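Local coordinates for rhamnose ABC transporter, rhamnose-binding protein (Actinomyces odontolyticus ATCC 17982, PDB 5BQ3) that probably binds a sugar, likely rhamnose, outside the cell membrane and hands it to an ABC transporter for uptake, at residues V132-V137 and V315-P319; L250-R255 and I327-F332. All blocks are in the same frame, centred on the assembly; numbering follows the deposited sequence.

Contact 1 of 2, residues V132-V137 and V315-P319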
loop_
_atom_site.group_PDB
_atom_site.type_symbol
_atom_site.label_atom_id
_atom_site.label_comp_id
_atom_site.label_asym_id
_atom_site.label_seq_id
_atom_site.Cartn_x
_atom_site.Cartn_y
_atom_site.Cartn_z
ATOM N N VAL A 132 4.130 2.354 2.423
ATOM C CA VAL A 132 4.005 3.667 3.057
ATOM C C VAL A 132 3.894 3.537 4.584
ATOM O O VAL A 132 3.418 2.515 5.082
ATOM C CB VAL A 132 2.756 4.414 2.481
ATOM C CG1 VAL A 132 3.017 4.936 1.072
ATOM C CG2 VAL A 132 1.510 3.530 2.496
ATOM N N GLU A 133 4.310 4.587 5.314
ATOM C CA GLU A 133 4.204 4.699 6.772
ATOM C C GLU A 133 2.808 5.289 7.082
ATOM O O GLU A 133 2.368 6.213 6.392
ATOM C CB GLU A 133 5.375 5.552 7.332
ATOM C CG GLU A 133 5.180 6.194 8.703
ATOM C CD GLU A 133 5.033 5.275 9.903
ATOM O OE1 GLU A 133 5.743 4.244 9.962
ATOM O OE2 GLU A 133 4.235 5.614 10.809
ATOM N N SER A 134 2.114 4.725 8.091
ATOM C CA SER A 134 0.750 5.063 8.513
ATOM C C SER A 134 0.520 6.571 8.734
ATOM O O SER A 134 -0.413 7.120 8.149
ATOM C CB SER A 134 0.385 4.297 9.780
ATOM O OG SER A 134 -1.017 4.127 9.888
ATOM N N LYS A 135 1.372 7.237 9.542
ATOM C CA LYS A 135 1.269 8.673 9.839
ATOM C C LYS A 135 1.487 9.536 8.578
ATOM O O LYS A 135 0.919 10.627 8.485
ATOM C CB LYS A 135 2.270 9.069 10.939
ATOM C CG LYS A 135 1.998 10.427 11.585
ATOM C CD LYS A 135 3.127 10.843 12.516
ATOM C CE LYS A 135 3.086 12.311 12.873
ATOM N NZ LYS A 135 2.015 12.621 13.858
ATOM N N GLN A 136 2.294 9.049 7.615
ATOM C CA GLN A 136 2.578 9.770 6.374
ATOM C C GLN A 136 1.368 9.755 5.441
ATOM O O GLN A 136 1.174 10.722 4.705
ATOM C CB GLN A 136 3.818 9.201 5.670
ATOM C CG GLN A 136 4.485 10.166 4.680
ATOM C CD GLN A 136 4.902 11.484 5.289
ATOM O OE1 GLN A 136 5.649 11.544 6.271
ATOM N NE2 GLN A 136 4.428 12.575 4.710
ATOM N N VAL A 137 0.550 8.682 5.482
ATOM C CA VAL A 137 -0.674 8.565 4.671
ATOM C C VAL A 137 -1.650 9.672 5.105
ATOM O O VAL A 137 -2.184 10.388 4.258
ATOM C CB VAL A 137 -1.317 7.151 4.772
ATOM C CG1 VAL A 137 -2.637 7.076 4.002
ATOM C CG2 VAL A 137 -0.360 6.078 4.282
ATOM N N VAL A 315 10.573 1.131 4.768
ATOM C CA VAL A 315 9.523 1.898 4.085
ATOM C C VAL A 315 10.049 2.299 2.694
ATOM O O VAL A 315 11.144 2.856 2.585
ATOM C CB VAL A 315 9.025 3.120 4.917
ATOM C CG1 VAL A 315 7.953 3.909 4.170
ATOM C CG2 VAL A 315 8.499 2.686 6.281
ATOM N N VAL A 316 9.263 1.996 1.639
ATOM C CA VAL A 316 9.579 2.297 0.234
ATOM C C VAL A 316 9.681 3.828 0.042
ATOM O O VAL A 316 10.645 4.301 -0.560
ATOM C CB VAL A 316 8.564 1.647 -0.754
ATOM C CG1 VAL A 316 8.881 2.007 -2.204
ATOM C CG2 VAL A 316 8.526 0.133 -0.585
ATOM N N GLY A 317 8.714 4.573 0.578
ATOM C CA GLY A 317 8.705 6.029 0.490
ATOM C C GLY A 317 7.391 6.679 0.860
ATOM O O GLY A 317 6.509 6.030 1.431
ATOM N N ASP A 318 7.261 7.980 0.544
ATOM C CA ASP A 318 6.056 8.770 0.805
ATOM C C ASP A 318 4.960 8.407 -0.208
ATOM O O ASP A 318 5.300 8.010 -1.329
ATOM C CB ASP A 318 6.366 10.282 0.751
ATOM C CG ASP A 318 7.342 10.803 1.799
ATOM O OD1 ASP A 318 7.356 10.262 2.928
ATOM O OD2 ASP A 318 8.045 11.794 1.512
ATOM N N PRO A 319 3.647 8.515 0.140
ATOM C CA PRO A 319 2.600 8.166 -0.841
ATOM C C PRO A 319 2.705 8.966 -2.144
ATOM O O PRO A 319 3.065 10.148 -2.125
ATOM C CB PRO A 319 1.293 8.484 -0.102
ATOM C CG PRO A 319 1.643 8.446 1.336
ATOM C CD PRO A 319 3.053 8.941 1.425
HETATM O O HOH W 1 5.283 6.839 3.797
#
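Two chain segments that pass side by side between domains need not be hydrogen-bonded to each other directly; here packing and one bridging water do the work. V315, the last residue of strand 313-315, directs its side chain at the start of the other segment, where CG1 lies 4.1 Å from C of V132 and 3.9 Å from N of E133. V316 points sideways to this contact and packs on Q273 and L274 of helix 271-287, while its backbone is still hydrogen-bonded to that of N130. At G317 phi and psi are both near 170° in size, an extended conformation easiest for glycine, and its CA is the nearest to that of V132, at 5.9 Å. G317 O receives a hydrogen bond from the water, 2.8 Å away, and the water in turn accepts one from N of E133 at 2.9 Å. The two segments are two of the interdomain crossovers expected of a type I periplasmic-binding-protein fold: strands 127-130 and 313-315 adjoin in the six-stranded sheet of one lobe, whereas helix 134-149 belongs to the other. V132 also packs on W269, in the loop between strand 266-268 and helix 271-287. D318 follows, its OD1 resting 3.4 Å from CG of Q136 in van der Waals contact. P319 closes the crossing as an apolar wedge beside the first helical turn: its CG is 3.8 Å from CG1 of V132 and 4.3 Å from CG2 of V137, and its CD is 3.8 Å from CG of Q136.

Contact 2 of 2, residues L250-R255 and I327-F332; sequences LPNEMR and IDKYDF
A chain terminus can be fastened by the first turn of a helix, whose backbone NH groups are not all used within the helix. L250 is the N-cap, P251-R255 form the opening turn, and I327-K329 make a short 3-10 segment before the chain extends through Y330 and D331 to the terminal F332. CA atoms of P251 and I327, and of N252 and F332, are each 5.9 Å apart. P251 N has no hydrogen to give, so N252 N supplies the bond to the terminal carboxylate, 3.3 Å to F332 O at 167°. N252 (chi1 m) adds its side chain: ND2 donates to D331 OD1 (3.2 Å), and OD1 accepts a weak bond from F332 N (2.8 Å, 116°). In this type I binding-protein fold the C-terminal tail thus lies against a helix of the lobe with the four-stranded sheet, while the F332 ring meets F41 of the other lobe. R255, with chi1 at -145°, between wells, chi2 t and chi3 m, brings its guanidinium to the tail: NH1 and NH2 both donate weakly to Y330 O, at 3.5 and 3.4 Å, and NH1 lies 2.7 Å from I327 O. Long salt bridges, 3.9 Å each, run from NH1 to D328 OD1 and from NH2 to D331 OD1, the latter out of plane and of charges only. P251 CD packs 3.6 Å from F332 CE1, its CG 4.0 Å from Y330 CB.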
loop_
_atom_site.group_PDB
_atom_site.type_symbol
_atom_site.label_atom_id
_atom_site.label_comp_id
_atom_site.label_asym_id
_atom_site.label_seq_id
_atom_site.Cartn_x
_atom_site.Cartn_y
_atom_site.Cartn_z
ATOM N N LEU A 250 -7.431 4.252 -7.054
ATOM C CA LEU A 250 -6.754 3.533 -8.134
ATOM C C LEU A 250 -6.745 4.353 -9.433
ATOM O O LEU A 250 -7.812 4.781 -9.870
ATOM C CB LEU A 250 -7.416 2.163 -8.382
ATOM C CG LEU A 250 -7.284 1.109 -7.276
ATOM C CD1 LEU A 250 -8.177 -0.080 -7.559
ATOM C CD2 LEU A 250 -5.834 0.650 -7.096
ATOM N N PRO A 251 -5.568 4.548 -10.084
ATOM C CA PRO A 251 -5.521 5.369 -11.311
ATOM C C PRO A 251 -6.518 4.981 -12.413
ATOM O O PRO A 251 -7.098 5.881 -13.018
ATOM C CB PRO A 251 -4.084 5.181 -11.802
ATOM C CG PRO A 251 -3.305 4.926 -10.574
ATOM C CD PRO A 251 -4.211 4.130 -9.675
ATOM N N ASN A 252 -6.730 3.672 -12.660
ATOM C CA ASN A 252 -7.632 3.157 -13.701
ATOM C C ASN A 252 -9.097 3.526 -13.465
ATOM O O ASN A 252 -9.785 3.906 -14.415
ATOM C CB ASN A 252 -7.497 1.638 -13.829
ATOM C CG ASN A 252 -6.193 1.179 -14.435
ATOM O OD1 ASN A 252 -5.123 1.749 -14.195
ATOM N ND2 ASN A 252 -6.249 0.119 -15.223
ATOM N N GLU A 253 -9.568 3.410 -12.213
ATOM C CA GLU A 253 -10.943 3.720 -11.815
ATOM C C GLU A 253 -11.194 5.232 -11.769
ATOM O O GLU A 253 -12.286 5.689 -12.106
ATOM C CB GLU A 253 -11.241 3.115 -10.433
ATOM C CG GLU A 253 -11.274 1.595 -10.397
ATOM C CD GLU A 253 -11.486 0.949 -9.037
ATOM O OE1 GLU A 253 -11.350 1.644 -8.004
ATOM O OE2 GLU A 253 -11.761 -0.272 -9.009
HETATM N N MSE A 254 -10.175 5.996 -11.355
HETATM C CA MSE A 254 -10.222 7.439 -11.143
HETATM C C MSE A 254 -9.922 8.288 -12.378
HETATM O O MSE A 254 -10.268 9.469 -12.373
HETATM C CB MSE A 254 -9.221 7.810 -10.043
HETATM C CG MSE A 254 -9.526 7.164 -8.702
HETATM SE SE MSE A 254 -11.217 7.767 -7.994
HETATM C CE MSE A 254 -10.577 9.392 -7.336
ATOM N N ARG A 255 -9.277 7.707 -13.410
ATOM C CA ARG A 255 -8.849 8.361 -14.654
ATOM C C ARG A 255 -9.900 9.299 -15.255
ATOM O O ARG A 255 -9.584 10.455 -15.540
ATOM C CB ARG A 255 -8.457 7.309 -15.703
ATOM C CG ARG A 255 -7.294 7.742 -16.583
ATOM C CD ARG A 255 -6.926 6.706 -17.634
ATOM N NE ARG A 255 -6.611 5.389 -17.071
ATOM C CZ ARG A 255 -5.449 5.068 -16.514
ATOM N NH1 ARG A 255 -4.481 5.966 -16.413
ATOM N NH2 ARG A 255 -5.249 3.847 -16.042
ATOM N N ILE A 327 -1.661 10.762 -14.219
ATOM C CA ILE A 327 -2.704 9.729 -14.140
ATOM C C ILE A 327 -2.563 8.672 -15.264
ATOM O O ILE A 327 -2.725 7.485 -14.983
ATOM C CB ILE A 327 -4.142 10.350 -14.098
ATOM C CG1 ILE A 327 -5.232 9.291 -13.801
ATOM C CG2 ILE A 327 -4.494 11.183 -15.342
ATOM C CD1 ILE A 327 -5.559 9.106 -12.364
ATOM N N ASP A 328 -2.218 9.096 -16.501
ATOM C CA ASP A 328 -2.085 8.217 -17.670
ATOM C C ASP A 328 -0.729 7.485 -17.734
ATOM O O ASP A 328 -0.487 6.749 -18.694
ATOM C CB ASP A 328 -2.306 9.018 -18.967
ATOM C CG ASP A 328 -3.650 9.712 -19.073
ATOM O OD1 ASP A 328 -4.662 9.133 -18.614
ATOM O OD2 ASP A 328 -3.699 10.819 -19.649
ATOM N N LYS A 329 0.134 7.665 -16.719
ATOM C CA LYS A 329 1.453 7.038 -16.654
ATOM C C LYS A 329 1.446 5.756 -15.790
ATOM O O LYS A 329 2.457 5.048 -15.756
ATOM C CB LYS A 329 2.493 8.039 -16.115
ATOM C CG LYS A 329 2.780 9.207 -17.048
ATOM C CD LYS A 329 3.681 10.239 -16.388
ATOM C CE LYS A 329 3.941 11.415 -17.295
ATOM N NZ LYS A 329 4.794 12.441 -16.639
ATOM N N TYR A 330 0.310 5.454 -15.114
ATOM C CA TYR A 330 0.165 4.298 -14.219
ATOM C C TYR A 330 -1.035 3.426 -14.605
ATOM O O TYR A 330 -2.112 3.961 -14.855
ATOM C CB TYR A 330 0.021 4.771 -12.760
ATOM C CG TYR A 330 1.190 5.587 -12.250
ATOM C CD1 TYR A 330 2.295 4.972 -11.672
ATOM C CD2 TYR A 330 1.190 6.975 -12.344
ATOM C CE1 TYR A 330 3.375 5.720 -11.200
ATOM C CE2 TYR A 330 2.261 7.734 -11.874
ATOM C CZ TYR A 330 3.348 7.103 -11.291
ATOM O OH TYR A 330 4.408 7.854 -10.838
ATOM N N ASP A 331 -0.861 2.083 -14.626
ATOM C CA ASP A 331 -1.933 1.151 -14.998
ATOM C C ASP A 331 -2.184 0.071 -13.927
ATOM O O ASP A 331 -1.672 -1.048 -14.027
ATOM C CB ASP A 331 -1.655 0.492 -16.364
ATOM C CG ASP A 331 -2.843 -0.260 -16.940
ATOM O OD1 ASP A 331 -3.835 0.398 -17.325
ATOM O OD2 ASP A 331 -2.776 -1.500 -17.022
ATOM N N PHE A 332 -3.002 0.417 -12.917
ATOM C CA PHE A 332 -3.424 -0.461 -11.818
ATOM C C PHE A 332 -4.687 0.092 -11.135
ATOM O O PHE A 332 -4.948 1.308 -11.245
ATOM C CB PHE A 332 -2.300 -0.714 -10.785
ATOM C CG PHE A 332 -1.497 0.482 -10.327
ATOM C CD1 PHE A 332 -1.922 1.257 -9.256
ATOM C CD2 PHE A 332 -0.282 0.793 -10.924
ATOM C CE1 PHE A 332 -1.161 2.340 -8.810
ATOM C CE2 PHE A 332 0.474 1.881 -10.483
ATOM C CZ PHE A 332 0.026 2.651 -9.433
ATOM O OXT PHE A 332 -5.442 -0.709 -10.537
#

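Overall arrangement
Both contacts are partly buried and both set the beginning of a helix of the four-stranded lobe against the C-terminal part of the chain, yet they use different chemistry. Contact 1, its centre about 9 Å from the centre of the chain, lies where segments pass between the lobes and relies on apolar packing with a single water bridge. Contact 2, its centre about 15 Å from the centre of the chain, buries more surface and, dealing with a charged terminus, relies on direct hydrogen bonds, several of them weak, and a network of long salt bridges over an apolar base. The centres of contacts 1 and 2 are about 20 Å apart. Their segments alternate in sequence, so the last portion of chain visits first one helix start, then the other.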